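Local coordinates for protein putative sporulation-specific glycosylase YdhD (Bacillus subtilis subsp. subtilis str. 168, PDB 3CZ8) that probably hydrolyses glycosidic bonds in a chitin-like or peptidoglycan polysaccharide during sporulation, this piece being its family 18 glycosyl hydrolase domain, at residues A[120-131]-A[164-172]; A[172-183]-A[212-222]. The protein carries 1 engineered substitution. All coordinates share one frame; numbering follows the deposited sequence.

Contact 1. Residues A[120-131]-A[164-172]; sequences EQVSAADRDLFT and RGYDYGGIG
Arg-127 turns its CG between backbone N and carbonyl carbon (chi1 87°), and bends at chi2 and chi3 fold its guanidinium back onto the loop 164-167 in the conformer described (a second is modelled); Asp-167, with CG anti to its N (chi1 -176°), lays its CB and carboxylate over one face. The setting is the helical layer of the family 18 TIM barrel, where the loop after the predicted proton donor Glu-120 leads into helix 127-143 beside helix 168-174. NE and NH2 of Arg-127 grip Arg-164 O side-on, with the oxygen in the guanidinium plane, NE at 2.7 Å. NH1 makes only a long salt bridge with Asp-167 OD2, well out of that plane; the Arg-164 guanidinium lies flat on the opposite face, centres 3.7 Å apart. Asp-158 bridges both arginines and probably offsets their like charge. With an alanine at Arg-164, that face of Arg-127 would probably lose its stacked partner and Asp-158 one of its two arginines. Gly-165 CA packs 3.7 Å from Ser-123 O, where a CB would clash. Phe-130 CE1 meets Tyr-166 CE1 obliquely at 3.7 Å. Tyr-166 OH, also bonded to Phe-119 O, takes a weak bond from Val-122 N at 3.4 Å.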
loop_
_atom_site.group_PDB
_atom_site.type_symbol
_atom_site.label_atom_id
_atom_site.label_comp_id
_atom_site.label_asym_id
_atom_site.label_seq_id
_atom_site.Cartn_x
_atom_site.Cartn_y
_atom_site.Cartn_z
ATOM N N GLU A 120 9.000 11.895 -15.515
ATOM C CA GLU A 120 7.906 12.835 -15.365
ATOM C C GLU A 120 8.412 14.264 -15.364
ATOM O O GLU A 120 9.601 14.514 -15.106
ATOM C CB GLU A 120 7.087 12.527 -14.118
ATOM C CG GLU A 120 6.286 11.243 -14.252
ATOM C CD GLU A 120 5.476 10.924 -13.017
ATOM O OE1 GLU A 120 4.947 11.860 -12.376
ATOM O OE2 GLU A 120 5.373 9.728 -12.688
ATOM N N GLN A 121 7.495 15.181 -15.674
ATOM C CA GLN A 121 7.783 16.608 -15.860
ATOM C C GLN A 121 8.854 16.832 -16.934
ATOM O O GLN A 121 9.760 17.651 -16.761
ATOM C CB GLN A 121 8.154 17.295 -14.533
ATOM C CG GLN A 121 7.037 17.301 -13.476
ATOM C CD GLN A 121 7.556 17.628 -12.079
ATOM O OE1 GLN A 121 8.368 18.540 -11.898
ATOM N NE2 GLN A 121 7.086 16.883 -11.084
ATOM N N VAL A 122 8.756 16.072 -18.024
ATOM C CA VAL A 122 9.611 16.284 -19.186
ATOM C C VAL A 122 9.138 17.586 -19.817
ATOM O O VAL A 122 7.957 17.715 -20.151
ATOM C CB VAL A 122 9.546 15.093 -20.201
ATOM C CG1 VAL A 122 10.154 15.473 -21.561
ATOM C CG2 VAL A 122 10.269 13.866 -19.637
ATOM N N SER A 123 10.046 18.555 -19.934
ATOM C CA SER A 123 9.709 19.853 -20.524
ATOM C C SER A 123 9.311 19.722 -22.002
ATOM O O SER A 123 9.755 18.808 -22.700
ATOM C CB SER A 123 10.843 20.867 -20.321
ATOM O OG SER A 123 11.983 20.537 -21.091
ATOM N N ALA A 124 8.448 20.628 -22.449
ATOM C CA ALA A 124 7.881 20.606 -23.798
ATOM C C ALA A 124 8.900 20.845 -24.910
ATOM O O ALA A 124 8.681 20.439 -26.055
ATOM C CB ALA A 124 6.770 21.629 -23.899
ATOM N N ALA A 125 10.001 21.516 -24.572
ATOM C CA ALA A 125 11.080 21.776 -25.526
ATOM C C ALA A 125 11.891 20.512 -25.818
ATOM O O ALA A 125 12.531 20.405 -26.867
ATOM C CB ALA A 125 11.989 22.869 -25.007
ATOM N N ASP A 126 11.842 19.565 -24.883
ATOM C CA ASP A 126 12.604 18.326 -24.947
ATOM C C ASP A 126 11.800 17.166 -25.523
ATOM O O ASP A 126 12.136 16.007 -25.278
ATOM C CB ASP A 126 13.067 17.947 -23.541
ATOM C CG ASP A 126 14.100 18.902 -22.983
ATOM O OD1 ASP A 126 14.620 19.747 -23.741
ATOM O OD2 ASP A 126 14.397 18.795 -21.775
ATOM N N ARG A 127 10.766 17.479 -26.303
ATOM C CA ARG A 127 9.838 16.458 -26.758
ATOM C C ARG A 127 10.418 15.525 -27.828
ATOM O O ARG A 127 10.255 14.305 -27.730
ATOM C CB ARG A 127 8.485 17.081 -27.138
ATOM C CG ARG A 127 8.298 17.607 -28.548
ATOM C CD ARG A 127 7.268 16.775 -29.290
ATOM N NE ARG A 127 6.021 16.643 -28.540
ATOM C CZ ARG A 127 4.838 16.345 -29.074
ATOM N NH1 ARG A 127 4.708 16.148 -30.380
ATOM N NH2 ARG A 127 3.775 16.245 -28.289
ATOM N N ASP A 128 11.120 16.089 -28.807
ATOM C CA ASP A 128 11.762 15.310 -29.849
ATOM C C ASP A 128 13.055 14.675 -29.345
ATOM O O ASP A 128 13.462 13.615 -29.826
ATOM C CB ASP A 128 11.990 16.177 -31.094
ATOM C CG ASP A 128 10.693 16.472 -31.842
ATOM O OD1 ASP A 128 10.712 17.300 -32.779
ATOM O OD2 ASP A 128 9.649 15.872 -31.494
ATOM N N LEU A 129 13.677 15.311 -28.356
ATOM C CA LEU A 129 14.881 14.777 -27.719
ATOM C C LEU A 129 14.574 13.566 -26.852
ATOM O O LEU A 129 15.398 12.651 -26.738
ATOM C CB LEU A 129 15.579 15.855 -26.885
ATOM C CG LEU A 129 16.100 17.089 -27.633
ATOM C CD1 LEU A 129 16.542 18.146 -26.640
ATOM C CD2 LEU A 129 17.236 16.741 -28.595
ATOM N N PHE A 130 13.390 13.575 -26.239
ATOM C CA PHE A 130 12.908 12.448 -25.440
ATOM C C PHE A 130 12.616 11.252 -26.338
ATOM O O PHE A 130 13.026 10.140 -26.026
ATOM C CB PHE A 130 11.671 12.842 -24.615
ATOM C CG PHE A 130 11.241 11.805 -23.605
ATOM C CD1 PHE A 130 9.894 11.619 -23.322
ATOM C CD2 PHE A 130 12.175 11.015 -22.942
ATOM C CE1 PHE A 130 9.482 10.673 -22.390
ATOM C CE2 PHE A 130 11.769 10.055 -22.022
ATOM C CZ PHE A 130 10.422 9.890 -21.743
ATOM N N THR A 131 11.928 11.496 -27.454
ATOM C CA THR A 131 11.658 10.468 -28.460
ATOM C C THR A 131 12.954 9.857 -29.009
ATOM O O THR A 131 13.066 8.631 -29.123
ATOM C CB THR A 131 10.800 11.029 -29.610
ATOM O OG1 THR A 131 9.634 11.651 -29.061
ATOM C CG2 THR A 131 10.371 9.925 -30.583
ATOM N N ARG A 164 3.218 18.298 -23.304
ATOM C CA ARG A 164 3.687 18.453 -24.677
ATOM C C ARG A 164 5.000 17.703 -24.922
ATOM O O ARG A 164 5.296 17.334 -26.047
ATOM C CB ARG A 164 3.806 19.942 -25.036
ATOM C CG ARG A 164 3.155 20.325 -26.361
ATOM C CD ARG A 164 4.121 20.196 -27.521
ATOM N NE ARG A 164 3.448 19.843 -28.770
ATOM C CZ ARG A 164 4.024 19.847 -29.970
ATOM N NH1 ARG A 164 5.299 20.210 -30.111
ATOM N NH2 ARG A 164 3.317 19.500 -31.037
ATOM N N GLY A 165 5.753 17.448 -23.850
ATOM C CA GLY A 165 6.974 16.637 -23.898
ATOM C C GLY A 165 6.780 15.164 -24.257
ATOM O O GLY A 165 7.753 14.447 -24.508
ATOM N N TYR A 166 5.522 14.719 -24.293
ATOM C CA TYR A 166 5.179 13.327 -24.564
ATOM C C TYR A 166 4.482 13.174 -25.902
ATOM O O TYR A 166 3.263 13.293 -26.009
ATOM C CB TYR A 166 4.336 12.749 -23.421
ATOM C CG TYR A 166 5.016 12.892 -22.083
ATOM C CD1 TYR A 166 6.044 12.025 -21.716
ATOM C CD2 TYR A 166 4.655 13.908 -21.195
ATOM C CE1 TYR A 166 6.688 12.150 -20.496
ATOM C CE2 TYR A 166 5.299 14.047 -19.966
ATOM C CZ TYR A 166 6.314 13.159 -19.631
ATOM O OH TYR A 166 6.962 13.267 -18.435
ATOM N N ASP A 167 5.284 12.919 -26.929
ATOM C CA ASP A 167 4.782 12.669 -28.268
ATOM C C ASP A 167 4.295 11.226 -28.341
ATOM O O ASP A 167 5.105 10.319 -28.445
ATOM C CB ASP A 167 5.909 12.917 -29.276
ATOM C CG ASP A 167 5.461 12.775 -30.720
ATOM O OD1 ASP A 167 6.320 12.937 -31.611
ATOM O OD2 ASP A 167 4.267 12.506 -30.976
ATOM N N TYR A 168 2.977 11.023 -28.312
ATOM C CA TYR A 168 2.385 9.672 -28.323
ATOM C C TYR A 168 2.730 8.855 -29.566
ATOM O O TYR A 168 3.004 7.659 -29.465
ATOM C CB TYR A 168 0.859 9.735 -28.169
ATOM C CG TYR A 168 0.341 9.696 -26.734
ATOM C CD1 TYR A 168 1.088 10.206 -25.672
ATOM C CD2 TYR A 168 -0.915 9.166 -26.452
ATOM C CE1 TYR A 168 0.600 10.173 -24.362
ATOM C CE2 TYR A 168 -1.411 9.135 -25.155
ATOM C CZ TYR A 168 -0.653 9.641 -24.118
ATOM O OH TYR A 168 -1.155 9.608 -22.840
ATOM N N GLY A 169 2.712 9.503 -30.730
ATOM C CA GLY A 169 2.976 8.834 -32.003
ATOM C C GLY A 169 4.435 8.463 -32.152
ATOM O O GLY A 169 4.760 7.386 -32.657
ATOM N N GLY A 170 5.312 9.358 -31.703
ATOM C CA GLY A 170 6.751 9.129 -31.728
ATOM C C GLY A 170 7.231 8.130 -30.686
ATOM O O GLY A 170 8.147 7.345 -30.951
ATOM N N ILE A 171 6.629 8.175 -29.499
ATOM C CA ILE A 171 6.931 7.226 -28.418
ATOM C C ILE A 171 6.365 5.847 -28.758
ATOM O O ILE A 171 7.067 4.839 -28.656
ATOM C CB ILE A 171 6.382 7.717 -27.046
ATOM C CG1 ILE A 171 7.174 8.930 -26.542
ATOM C CG2 ILE A 171 6.414 6.601 -25.983
ATOM C CD1 ILE A 171 6.504 9.647 -25.369
ATOM N N GLY A 172 5.101 5.812 -29.177
ATOM C CA GLY A 172 4.444 4.568 -29.583
ATOM C C GLY A 172 5.149 3.804 -30.692
ATOM O O GLY A 172 5.014 2.585 -30.789
HETATM O O HOH W 1 4.804 14.358 -16.304
HETATM O O HOH W 2 5.838 18.690 -21.066
HETATM O O HOH W 3 7.295 20.900 -28.169
HETATM O O HOH W 4 8.730 13.223 -31.181
HETATM O O HOH W 5 8.151 12.411 -26.735
#

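Contact 2. Residues A[172-183]-A[212-222]; sequences GAVVNYMFIMAY and VPSRKIIIGVP
Lys-216 and Tyr-177 stand where two neighbouring parallel strands of the TIM barrel, 177-181 and 217-220, begin; helix 198-208 makes the beta-alpha-beta crossover between them. Backbone bonds come first. Met-178 N gives to Lys-216 O at 2.7 Å, Ile-218 N to Met-178 O, Ile-180 N to Ile-218 O at 2.8 Å, and Gly-220 N to Ile-180 O, so Met-178 and Ile-180 use both N and O on this neighbour. Phe-179 instead bonds through its backbone to strand 147-153. Beyond the strands, a water donates to both Ala-182 O and Gly-220 O.

Polar side chains gather at the N-terminal ends. Lys-216 runs extended beyond CG, passing Asn-176 O, and its NZ ties Gly-172 O and Val-175 O, each at 2.8 Å, to close the turn after helix 168-174. Arg-215 NH2 reaches Tyr-177 OH at 3.1 Å, its guanidinium 85° from the ring plane; NH1 adds a weak bond.

Apolar contacts cover both faces. Toward helix 198-208, Ala-182 CB touches Ile-219 CG2 at 3.9 Å, and Ile-180 CD1 meets Ile-217 CG2 in the conformer described. On the other face Ile-218 lies alongside Phe-179, its CD1 at the ring edge, 3.7 Å from CE1. Gly-220 lies under Met-181 CE, where a CB would clash. At the far end Tyr-183 CB rests on Pro-222 CG.

The chemistry implies a division of labour: main-chain bonds fix the register, hydrocarbon fills the two faces, and the lysine ammonium satisfies two carbonyls, one near the end of helix 168-174 and one just after it.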
loop_
_atom_site.group_PDB
_atom_site.type_symbol
_atom_site.label_atom_id
_atom_site.label_comp_id
_atom_site.label_asym_id
_atom_site.label_seq_id
_atom_site.Cartn_x
_atom_site.Cartn_y
_atom_site.Cartn_z
ATOM N N GLY A 172 5.101 5.812 -29.177
ATOM C CA GLY A 172 4.444 4.568 -29.583
ATOM C C GLY A 172 5.149 3.804 -30.692
ATOM O O GLY A 172 5.014 2.585 -30.789
ATOM N N ALA A 173 5.911 4.524 -31.516
ATOM C CA ALA A 173 6.682 3.923 -32.602
ATOM C C ALA A 173 7.954 3.236 -32.110
ATOM O O ALA A 173 8.422 2.279 -32.729
ATOM C CB ALA A 173 7.025 4.978 -33.657
ATOM N N VAL A 174 8.518 3.725 -31.006
ATOM C CA VAL A 174 9.804 3.206 -30.528
ATOM C C VAL A 174 9.741 2.291 -29.294
ATOM O O VAL A 174 10.678 1.536 -29.049
ATOM C CB VAL A 174 10.858 4.327 -30.315
ATOM C CG1 VAL A 174 11.096 5.074 -31.608
ATOM C CG2 VAL A 174 10.423 5.288 -29.219
ATOM N N VAL A 175 8.661 2.358 -28.517
ATOM C CA VAL A 175 8.539 1.485 -27.347
ATOM C C VAL A 175 7.760 0.219 -27.696
ATOM O O VAL A 175 7.018 0.187 -28.682
ATOM C CB VAL A 175 7.911 2.197 -26.105
ATOM C CG1 VAL A 175 8.731 3.433 -25.709
ATOM C CG2 VAL A 175 6.430 2.536 -26.331
ATOM N N ASN A 176 7.948 -0.827 -26.897
ATOM C CA ASN A 176 7.185 -2.051 -27.071
ATOM C C ASN A 176 5.789 -1.853 -26.500
ATOM O O ASN A 176 4.809 -2.293 -27.091
ATOM C CB ASN A 176 7.882 -3.240 -26.392
ATOM C CG ASN A 176 9.221 -3.577 -27.024
ATOM O OD1 ASN A 176 10.272 -3.134 -26.558
ATOM N ND2 ASN A 176 9.187 -4.356 -28.100
ATOM N N TYR A 177 5.713 -1.201 -25.336
ATOM C CA TYR A 177 4.437 -0.970 -24.652
ATOM C C TYR A 177 4.351 0.412 -24.003
ATOM O O TYR A 177 5.341 0.948 -23.515
ATOM C CB TYR A 177 4.153 -2.072 -23.611
ATOM C CG TYR A 177 4.020 -3.463 -24.208
ATOM C CD1 TYR A 177 2.823 -3.892 -24.773
ATOM C CD2 TYR A 177 5.104 -4.341 -24.215
ATOM C CE1 TYR A 177 2.709 -5.166 -25.334
ATOM C CE2 TYR A 177 5.003 -5.605 -24.771
ATOM C CZ TYR A 177 3.807 -6.014 -25.325
ATOM O OH TYR A 177 3.720 -7.273 -25.875
ATOM N N MET A 178 3.146 0.973 -23.993
ATOM C CA MET A 178 2.911 2.289 -23.413
ATOM C C MET A 178 1.943 2.141 -22.254
ATOM O O MET A 178 0.808 1.686 -22.439
ATOM C CB MET A 178 2.354 3.244 -24.481
ATOM C CG MET A 178 2.070 4.680 -24.030
ATOM S SD MET A 178 1.404 5.755 -25.345
ATOM C CE MET A 178 2.771 5.728 -26.467
ATOM N N PHE A 179 2.411 2.490 -21.056
ATOM C CA PHE A 179 1.560 2.477 -19.877
ATOM C C PHE A 179 0.992 3.881 -19.721
ATOM O O PHE A 179 1.714 4.818 -19.378
ATOM C CB PHE A 179 2.339 2.096 -18.601
ATOM C CG PHE A 179 3.068 0.764 -18.656
ATOM C CD1 PHE A 179 2.667 -0.267 -19.503
ATOM C CD2 PHE A 179 4.141 0.537 -17.794
ATOM C CE1 PHE A 179 3.341 -1.484 -19.517
ATOM C CE2 PHE A 179 4.815 -0.677 -17.798
ATOM C CZ PHE A 179 4.411 -1.686 -18.660
ATOM N N ILE A 180 -0.299 4.034 -19.979
ATOM C CA ILE A 180 -0.915 5.349 -19.891
ATOM C C ILE A 180 -1.475 5.533 -18.501
ATOM O O ILE A 180 -2.334 4.774 -18.068
ATOM C CB ILE A 180 -2.006 5.565 -20.964
ATOM C CG1 ILE A 180 -1.383 5.507 -22.359
ATOM C CG2 ILE A 180 -2.713 6.910 -20.752
ATOM C CD1 ILE A 180 -2.387 5.443 -23.445
ATOM N N MET A 181 -0.967 6.535 -17.792
ATOM C CA MET A 181 -1.372 6.754 -16.413
ATOM C C MET A 181 -2.642 7.597 -16.372
ATOM O O MET A 181 -2.603 8.807 -16.139
ATOM C CB MET A 181 -0.206 7.336 -15.600
ATOM C CG MET A 181 1.058 6.441 -15.581
ATOM S SD MET A 181 0.902 4.765 -14.868
ATOM C CE MET A 181 0.460 3.775 -16.240
ATOM N N ALA A 182 -3.769 6.926 -16.615
ATOM C CA ALA A 182 -5.059 7.583 -16.817
ATOM C C ALA A 182 -5.781 7.851 -15.497
ATOM O O ALA A 182 -6.785 7.205 -15.175
ATOM C CB ALA A 182 -5.931 6.755 -17.756
ATOM N N TYR A 183 -5.255 8.814 -14.743
ATOM C CA TYR A 183 -5.816 9.231 -13.457
ATOM C C TYR A 183 -5.274 10.600 -13.084
ATOM O O TYR A 183 -4.441 11.151 -13.809
ATOM C CB TYR A 183 -5.501 8.213 -12.342
ATOM C CG TYR A 183 -4.045 7.820 -12.217
ATOM C CD1 TYR A 183 -3.140 8.623 -11.526
ATOM C CD2 TYR A 183 -3.576 6.636 -12.777
ATOM C CE1 TYR A 183 -1.803 8.270 -11.419
ATOM C CE2 TYR A 183 -2.239 6.270 -12.665
ATOM C CZ TYR A 183 -1.364 7.094 -11.985
ATOM O OH TYR A 183 -0.040 6.742 -11.868
ATOM N N VAL A 212 -1.080 5.067 -31.953
ATOM C CA VAL A 212 -0.312 3.903 -31.477
ATOM C C VAL A 212 -1.116 2.623 -31.766
ATOM O O VAL A 212 -2.332 2.640 -31.616
ATOM C CB VAL A 212 -0.039 3.992 -29.932
ATOM C CG1 VAL A 212 1.000 2.979 -29.493
ATOM C CG2 VAL A 212 0.422 5.395 -29.515
ATOM N N PRO A 213 -0.447 1.524 -32.197
ATOM C CA PRO A 213 -1.123 0.220 -32.257
ATOM C C PRO A 213 -1.736 -0.171 -30.918
ATOM O O PRO A 213 -1.091 -0.025 -29.873
ATOM C CB PRO A 213 0.002 -0.749 -32.638
ATOM C CG PRO A 213 0.982 0.079 -33.350
ATOM C CD PRO A 213 0.938 1.433 -32.701
ATOM N N SER A 214 -2.980 -0.652 -30.969
ATOM C CA SER A 214 -3.789 -0.916 -29.778
ATOM C C SER A 214 -3.214 -1.955 -28.809
ATOM O O SER A 214 -3.435 -1.867 -27.600
ATOM C CB SER A 214 -5.215 -1.279 -30.181
ATOM O OG SER A 214 -5.860 -0.157 -30.773
ATOM N N ARG A 215 -2.446 -2.905 -29.332
ATOM C CA ARG A 215 -1.845 -3.947 -28.502
ATOM C C ARG A 215 -0.632 -3.466 -27.689
ATOM O O ARG A 215 -0.088 -4.219 -26.879
ATOM C CB ARG A 215 -1.483 -5.171 -29.352
ATOM C CG ARG A 215 -0.191 -5.039 -30.153
ATOM C CD ARG A 215 0.378 -6.410 -30.481
ATOM N NE ARG A 215 1.825 -6.435 -30.296
ATOM C CZ ARG A 215 2.440 -6.930 -29.224
ATOM N NH1 ARG A 215 3.763 -6.903 -29.150
ATOM N NH2 ARG A 215 1.739 -7.463 -28.230
ATOM N N LYS A 216 -0.203 -2.226 -27.925
ATOM C CA LYS A 216 0.864 -1.597 -27.145
ATOM C C LYS A 216 0.330 -0.776 -25.961
ATOM O O LYS A 216 1.113 -0.265 -25.161
ATOM C CB LYS A 216 1.691 -0.657 -28.032
ATOM C CG LYS A 216 2.432 -1.306 -29.179
ATOM C CD LYS A 216 3.449 -0.329 -29.743
ATOM C CE LYS A 216 4.363 -1.006 -30.735
ATOM N NZ LYS A 216 5.550 -0.171 -31.040
ATOM N N ILE A 217 -0.992 -0.665 -25.856
ATOM C CA ILE A 217 -1.625 0.268 -24.924
ATOM C C ILE A 217 -2.102 -0.404 -23.635
ATOM O O ILE A 217 -2.937 -1.308 -23.670
ATOM C CB ILE A 217 -2.813 1.024 -25.591
ATOM C CG1 ILE A 217 -2.354 1.754 -26.861
ATOM C CG2 ILE A 217 -3.447 2.008 -24.613
ATOM C CD1 ILE A 217 -3.493 2.316 -27.715
ATOM N N ILE A 218 -1.574 0.064 -22.507
ATOM C CA ILE A 218 -2.005 -0.396 -21.194
ATOM C C ILE A 218 -2.592 0.807 -20.457
ATOM O O ILE A 218 -1.935 1.839 -20.334
ATOM C CB ILE A 218 -0.828 -1.040 -20.396
ATOM C CG1 ILE A 218 -0.400 -2.377 -21.019
ATOM C CG2 ILE A 218 -1.198 -1.266 -18.936
ATOM C CD1 ILE A 218 0.733 -2.293 -22.020
ATOM N N ILE A 219 -3.841 0.686 -20.008
ATOM C CA ILE A 219 -4.480 1.747 -19.217
ATOM C C ILE A 219 -4.217 1.559 -17.711
ATOM O O ILE A 219 -4.755 0.649 -17.081
ATOM C CB ILE A 219 -6.003 1.870 -19.517
ATOM C CG1 ILE A 219 -6.269 2.034 -21.026
ATOM C CG2 ILE A 219 -6.639 3.009 -18.711
ATOM C CD1 ILE A 219 -5.624 3.271 -21.689
ATOM N N GLY A 220 -3.366 2.413 -17.153
ATOM C CA GLY A 220 -3.090 2.405 -15.716
ATOM C C GLY A 220 -4.253 2.958 -14.909
ATOM O O GLY A 220 -4.844 3.968 -15.281
ATOM N N VAL A 221 -4.587 2.284 -13.809
ATOM C CA VAL A 221 -5.671 2.725 -12.918
ATOM C C VAL A 221 -5.118 3.535 -11.717
ATOM O O VAL A 221 -3.925 3.424 -11.403
ATOM C CB VAL A 221 -6.562 1.535 -12.454
ATOM C CG1 VAL A 221 -7.174 0.790 -13.657
ATOM C CG2 VAL A 221 -5.813 0.598 -11.519
ATOM N N PRO A 222 -5.965 4.376 -11.071
ATOM C CA PRO A 222 -5.500 5.210 -9.950
ATOM C C PRO A 222 -4.871 4.445 -8.790
ATOM O O PRO A 222 -5.327 3.360 -8.427
ATOM C CB PRO A 222 -6.776 5.901 -9.466
ATOM C CG PRO A 222 -7.680 5.876 -10.614
ATOM C CD PRO A 222 -7.392 4.629 -11.362
HETATM O O HOH W 6 -7.644 4.613 -15.049
#

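In the fold
Contact 2 is the more buried, part of the barrel wall near the centre of the chain; contact 1 lies farther out, partly buried, where loops lead into two outer helices. They share Gly-172 and helix 168-174: contact 1 sets the start of that helix against 120-131, and contact 2 ties its end to 212-222. Between them Tyr-168 and Ile-171 pack on Met-178, Ile-180 and Val-212. Contact 1 leans on charged side chains and bridging waters around a small aromatic patch, whereas contact 2 rests mainly on strand hydrogen bonds and aliphatic packing, with its charged groups at one end. Contact 1 holds the predicted proton donor Glu-120, and contact 2 brings Met-181 about 6 Å from it, side chain to side chain.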